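Local structure of inositol 2-dehydrogenase (Sinorhizobium meliloti, 4HKT) at the interface of chains A and B. The protein catalyses the NAD+-dependent oxidation of myo-inositol to 2-keto-myo-inositol (scyllo-inosose), the first step of myo-inositol degradation. Sequence-based numbering; all coordinates share one arbitrary frame. Chains: chain A/B, Inositol 2-dehydrogenase.

The interface of chains A and B. Residues chain A 212-213, 226-227; chain B 146, 223, 225.
Beta-sheet packs against beta-sheet here, A:Ser213 and A:Ser227 facing B:Met146, B:Gln223 and B:Ile225 in a two-fold symmetric interface that joins two subunits of the deposited tetramer and, as in related Gfo/Idh/MocA enzymes, probably holds the oligomer together through the C-terminal domain to which these strands belong. A hydrogen bond runs from the hydroxyl OG of A:Ser213, in strand 211-218, to the side-chain amide oxygen OE1 of B:Gln223, at 2.8 Å. The hydroxyl meets the oxygen at 132° to its C=O bond and stands 33° out of the carbonyl plane. B:Gln223 delivers this oxygen on a chain extended beyond CG, carrying its side-chain carboxamide from strand 223-229 across to the other subunit. Cut back to an alanine, this position is likely to leave the A:Ser213 hydroxyl without its acceptor and to open a gap beside strand 211-218. Beside the bond, B:Ile225 adds apolar contacts: it points the end of its longer branch between the two serines, CD1 lying 3.8 Å from CB of A:Ser213 and equally 3.8 Å from CB of A:Ser227. The selenomethionine B:Met146, from strand 144-152, bends at its last torsion (chi3 75°), laying its methyl against oxygen atoms, those of both serine hydroxyls and the backbone carbonyl of A:Val212. That methyl, CE, stands 3.4 Å from OG of A:Ser213 and 3.7 Å from OG of A:Ser227.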
loop_
_atom_site.group_PDB
_atom_site.type_symbol
_atom_site.label_atom_id
_atom_site.label_comp_id
_atom_site.label_asym_id
_atom_site.label_seq_id
_atom_site.Cartn_x
_atom_site.Cartn_y
_atom_site.Cartn_z
ATOM N N VAL A 212 3.223 -24.536 12.088
ATOM C CA VAL A 212 2.336 -25.483 11.481
ATOM C C VAL A 212 1.612 -25.004 10.211
ATOM O O VAL A 212 1.324 -23.818 10.034
ATOM C CB VAL A 212 1.334 -26.031 12.507
ATOM C CG1 VAL A 212 2.065 -26.565 13.741
ATOM C CG2 VAL A 212 0.295 -24.987 12.910
ATOM N N SER A 213 1.356 -25.963 9.335
ATOM C CA SER A 213 0.659 -25.737 8.086
ATOM C C SER A 213 -0.469 -26.730 7.966
ATOM O O SER A 213 -0.310 -27.904 8.288
ATOM C CB SER A 213 1.612 -25.893 6.897
ATOM O OG SER A 213 2.747 -25.098 7.074
ATOM N N ILE A 226 -4.107 -22.903 6.047
ATOM C CA ILE A 226 -3.816 -22.189 7.264
ATOM C C ILE A 226 -2.299 -22.253 7.553
ATOM O O ILE A 226 -1.710 -23.334 7.491
ATOM C CB ILE A 226 -4.615 -22.756 8.462
ATOM C CG1 ILE A 226 -6.116 -22.540 8.286
ATOM C CG2 ILE A 226 -4.239 -21.994 9.735
ATOM C CD1 ILE A 226 -6.971 -23.470 9.148
ATOM N N SER A 227 -1.697 -21.100 7.845
ATOM C CA SER A 227 -0.292 -21.002 8.243
ATOM C C SER A 227 -0.236 -20.368 9.640
ATOM O O SER A 227 -0.779 -19.294 9.829
ATOM C CB SER A 227 0.456 -20.067 7.259
ATOM O OG SER A 227 1.822 -19.894 7.598
HETATM N N MSE B 146 8.946 -20.644 7.228
HETATM C CA MSE B 146 7.668 -20.986 6.569
HETATM C C MSE B 146 7.529 -20.134 5.327
HETATM O O MSE B 146 7.677 -18.927 5.390
HETATM C CB MSE B 146 6.510 -20.725 7.532
HETATM C CG MSE B 146 6.707 -21.529 8.821
HETATM SE SE MSE B 146 5.182 -21.357 10.019
HETATM C CE MSE B 146 4.060 -22.549 8.938
ATOM N N GLN B 223 8.639 -25.477 6.277
ATOM C CA GLN B 223 7.445 -25.750 5.489
ATOM C C GLN B 223 7.131 -24.704 4.415
ATOM O O GLN B 223 7.253 -23.485 4.645
ATOM C CB GLN B 223 6.267 -25.875 6.421
ATOM C CG GLN B 223 6.357 -27.045 7.402
ATOM C CD GLN B 223 5.628 -26.744 8.692
ATOM O OE1 GLN B 223 4.429 -26.591 8.688
ATOM N NE2 GLN B 223 6.353 -26.643 9.796
ATOM N N ILE B 225 3.947 -23.774 1.797
ATOM C CA ILE B 225 2.613 -23.963 1.375
ATOM C C ILE B 225 2.473 -23.330 0.003
ATOM O O ILE B 225 2.910 -22.191 -0.227
ATOM C CB ILE B 225 1.668 -23.217 2.317
ATOM C CG1 ILE B 225 1.796 -23.708 3.738
ATOM C CG2 ILE B 225 0.234 -23.416 1.898
ATOM C CD1 ILE B 225 0.956 -22.905 4.727
#